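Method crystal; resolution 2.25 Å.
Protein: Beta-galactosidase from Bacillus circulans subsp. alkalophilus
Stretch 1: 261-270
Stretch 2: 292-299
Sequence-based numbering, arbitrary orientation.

Stretch 1, residues 261-270: DYFKWAKEMD
Stretch 2 (292-299) NLMRGLKS

Two short helical segments of one chain meet with Phe263 and Leu297 in register, their CA atoms 5.3 Å apart, and run in broadly the same direction. Stretch 1 has Asp261 as N-cap, then helix from Tyr262 (phi/psi near -64/-29), and a type I turn from Ala266 to Met269. Stretch 2 enters already helical at Asn292, which with Arg295 lies out of reach of stretch 1.

Leu293 (chi1 t, chi2 p) is the first to touch: its CB points sideways, but CD1 reaches 3.8 Å from Phe263 CZ. The CA-to-CB bond of Met294 points away, though the end of its side chain (chi1 m, chi2 m) comes nearer. Gly296 has no side chain, and its carbonyl O sits at the edge of the Phe263 ring, 3.6 Å from Phe263 CE1; the same O accepts Ser299 N at 2.9 Å, within the type I turn Gly296 to Ser299.

Leu297 (phi/psi -57/-35, chi1 m, chi2 t) is the hub. Its CD2 lies over one face of the Phe263 ring (chi1 -81°, chi2 -65°), 3.8 Å from the ring centroid and 16° off the normal, a CH-pi contact. Its CD1 packs 3.7 Å from Tyr262 CB, and its CB lies 3.6 Å from Ala266 CB. The CB of Ala266 points toward stretch 2 and packs 3.5 Å from Leu297 O. A water donates to both Leu297 O (2.7 Å) and Phe263 O (2.6 Å).

Lys298 (phi/psi -117/41) starts sideways, then bends through chi1 m, chi2 t, chi3 p and chi4 p to bring its amine to the turn. Lys298 NZ donates to Ala266 O at 2.9 Å and to Met269 O at 2.8 Å, so within this contact the charged end is met by two backbone carbonyls. Ser299, with positive phi (55/42), makes no contact with stretch 1.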

# COMPACT_ATOMS: atom_id res chain seq x y z
N ASP A 261 -1.90 20.52 -18.55
CA ASP A 261 -1.56 21.93 -18.44
C ASP A 261 -2.73 22.79 -18.91
O ASP A 261 -2.81 23.15 -20.08
CB ASP A 261 -0.32 22.23 -19.29
CG ASP A 261 0.17 23.66 -19.14
OD1 ASP A 261 -0.53 24.48 -18.50
OD2 ASP A 261 1.26 23.95 -19.66
N TYR A 262 -3.64 23.11 -18.01
CA TYR A 262 -4.88 23.77 -18.40
C TYR A 262 -4.69 25.16 -18.99
O TYR A 262 -5.50 25.59 -19.82
CB TYR A 262 -5.87 23.80 -17.23
CG TYR A 262 -6.62 22.50 -17.03
CD1 TYR A 262 -6.90 21.67 -18.10
CD2 TYR A 262 -7.06 22.10 -15.77
CE1 TYR A 262 -7.60 20.47 -17.93
CE2 TYR A 262 -7.75 20.92 -15.59
CZ TYR A 262 -8.02 20.11 -16.67
OH TYR A 262 -8.72 18.94 -16.50
N PHE A 263 -3.63 25.86 -18.59
CA PHE A 263 -3.33 27.17 -19.17
C PHE A 263 -3.19 27.07 -20.67
O PHE A 263 -3.72 27.89 -21.40
CB PHE A 263 -2.10 27.80 -18.52
CG PHE A 263 -2.40 28.46 -17.21
CD1 PHE A 263 -3.24 29.56 -17.16
CD2 PHE A 263 -1.89 27.97 -16.03
CE1 PHE A 263 -3.54 30.16 -15.96
CE2 PHE A 263 -2.19 28.56 -14.82
CZ PHE A 263 -3.01 29.65 -14.79
N LYS A 264 -2.49 26.03 -21.11
CA LYS A 264 -2.32 25.76 -22.52
C LYS A 264 -3.64 25.26 -23.14
O LYS A 264 -3.97 25.60 -24.28
CB LYS A 264 -1.18 24.76 -22.70
CG LYS A 264 -0.99 24.26 -24.10
CD LYS A 264 0.38 23.60 -24.24
CE LYS A 264 0.58 22.97 -25.62
NZ LYS A 264 1.99 22.51 -25.79
N TRP A 265 -4.40 24.48 -22.38
CA TRP A 265 -5.71 24.05 -22.87
C TRP A 265 -6.66 25.23 -23.12
O TRP A 265 -7.34 25.27 -24.15
CB TRP A 265 -6.35 23.04 -21.91
CG TRP A 265 -5.88 21.62 -22.12
CD1 TRP A 265 -4.63 21.12 -21.86
CD2 TRP A 265 -6.66 20.51 -22.62
NE1 TRP A 265 -4.58 19.78 -22.19
CE2 TRP A 265 -5.81 19.39 -22.65
CE3 TRP A 265 -7.98 20.37 -23.05
CZ2 TRP A 265 -6.24 18.13 -23.09
CZ3 TRP A 265 -8.41 19.12 -23.49
CH2 TRP A 265 -7.54 18.02 -23.51
N ALA A 266 -6.71 26.18 -22.19
CA ALA A 266 -7.73 27.22 -22.20
C ALA A 266 -7.60 28.14 -23.41
O ALA A 266 -8.60 28.72 -23.87
CB ALA A 266 -7.71 28.03 -20.89
N LYS A 267 -6.39 28.28 -23.93
CA LYS A 267 -6.15 29.12 -25.09
C LYS A 267 -6.91 28.57 -26.30
O LYS A 267 -7.28 29.33 -27.20
CB LYS A 267 -4.66 29.21 -25.40
CG LYS A 267 -3.84 29.87 -24.30
CD LYS A 267 -2.36 29.96 -24.71
CE LYS A 267 -1.49 30.59 -23.62
NZ LYS A 267 -1.98 31.95 -23.23
N GLU A 268 -7.18 27.27 -26.28
CA GLU A 268 -7.86 26.61 -27.39
C GLU A 268 -9.38 26.53 -27.20
O GLU A 268 -10.09 26.05 -28.08
CB GLU A 268 -7.30 25.20 -27.59
CG GLU A 268 -5.78 25.14 -27.64
CD GLU A 268 -5.15 25.88 -28.84
OE1 GLU A 268 -5.84 26.10 -29.87
OE2 GLU A 268 -3.95 26.24 -28.73
N MET A 269 -9.85 26.99 -26.04
CA MET A 269 -11.27 26.89 -25.66
C MET A 269 -11.97 28.25 -25.69
O MET A 269 -11.39 29.25 -25.29
CB MET A 269 -11.39 26.31 -24.24
CG MET A 269 -10.82 24.91 -24.08
SD MET A 269 -10.43 24.55 -22.36
CE MET A 269 -12.06 24.21 -21.70
N ASP A 270 -13.22 28.28 -26.15
CA ASP A 270 -13.96 29.55 -26.22
C ASP A 270 -14.29 30.08 -24.83
O ASP A 270 -14.32 31.29 -24.60
CB ASP A 270 -15.25 29.38 -27.01
CG ASP A 270 -15.01 29.23 -28.50
OD1 ASP A 270 -14.05 29.84 -29.03
OD2 ASP A 270 -15.77 28.49 -29.15
N ASN A 292 -11.24 30.22 -8.68
CA ASN A 292 -10.36 31.33 -9.01
C ASN A 292 -9.42 30.97 -10.16
O ASN A 292 -9.33 31.68 -11.15
CB ASN A 292 -9.55 31.74 -7.79
CG ASN A 292 -9.04 33.16 -7.86
OD1 ASN A 292 -8.52 33.61 -8.89
ND2 ASN A 292 -9.19 33.89 -6.76
N LEU A 293 -8.75 29.83 -10.03
CA LEU A 293 -7.84 29.37 -11.07
C LEU A 293 -8.57 29.20 -12.39
O LEU A 293 -8.00 29.42 -13.46
CB LEU A 293 -7.18 28.05 -10.66
CG LEU A 293 -6.22 27.45 -11.68
CD1 LEU A 293 -4.99 28.36 -11.85
CD2 LEU A 293 -5.80 26.06 -11.25
N MET A 294 -9.83 28.80 -12.34
CA MET A 294 -10.55 28.55 -13.58
C MET A 294 -10.83 29.87 -14.29
O MET A 294 -10.88 29.94 -15.52
CB MET A 294 -11.85 27.78 -13.32
CG MET A 294 -11.67 26.37 -12.76
SD MET A 294 -10.84 25.21 -13.85
CE MET A 294 -9.14 25.38 -13.30
N ARG A 295 -11.04 30.90 -13.50
CA ARG A 295 -11.21 32.24 -14.03
C ARG A 295 -9.89 32.70 -14.65
O ARG A 295 -9.87 33.36 -15.69
CB ARG A 295 -11.61 33.19 -12.91
CG ARG A 295 -11.83 34.61 -13.35
CD ARG A 295 -12.37 35.45 -12.21
NE ARG A 295 -11.35 35.91 -11.27
CZ ARG A 295 -11.31 35.61 -9.98
NH1 ARG A 295 -12.23 34.81 -9.43
NH2 ARG A 295 -10.35 36.13 -9.21
N GLY A 296 -8.78 32.33 -14.02
CA GLY A 296 -7.48 32.77 -14.48
C GLY A 296 -7.03 32.10 -15.76
O GLY A 296 -6.18 32.62 -16.48
N LEU A 297 -7.60 30.94 -16.07
CA LEU A 297 -7.16 30.21 -17.24
C LEU A 297 -7.28 31.07 -18.49
O LEU A 297 -6.46 30.97 -19.40
CB LEU A 297 -7.92 28.88 -17.41
CG LEU A 297 -7.70 27.80 -16.34
CD1 LEU A 297 -8.38 26.49 -16.75
CD2 LEU A 297 -6.20 27.60 -16.10
N LYS A 298 -8.31 31.92 -18.55
CA LYS A 298 -8.44 32.84 -19.68
C LYS A 298 -8.36 34.29 -19.21
O LYS A 298 -9.12 35.15 -19.67
CB LYS A 298 -9.72 32.59 -20.48
CG LYS A 298 -9.70 31.27 -21.21
CD LYS A 298 -11.02 30.97 -21.88
CE LYS A 298 -11.10 31.57 -23.27
NZ LYS A 298 -9.92 31.25 -24.09
N SER A 299 -7.45 34.53 -18.28
CA SER A 299 -7.13 35.88 -17.82
C SER A 299 -8.33 36.69 -17.31
O SER A 299 -8.46 37.88 -17.59
CB SER A 299 -6.40 36.65 -18.92
OG SER A 299 -5.21 35.98 -19.28
O HOH W 1 -4.29 30.41 -20.91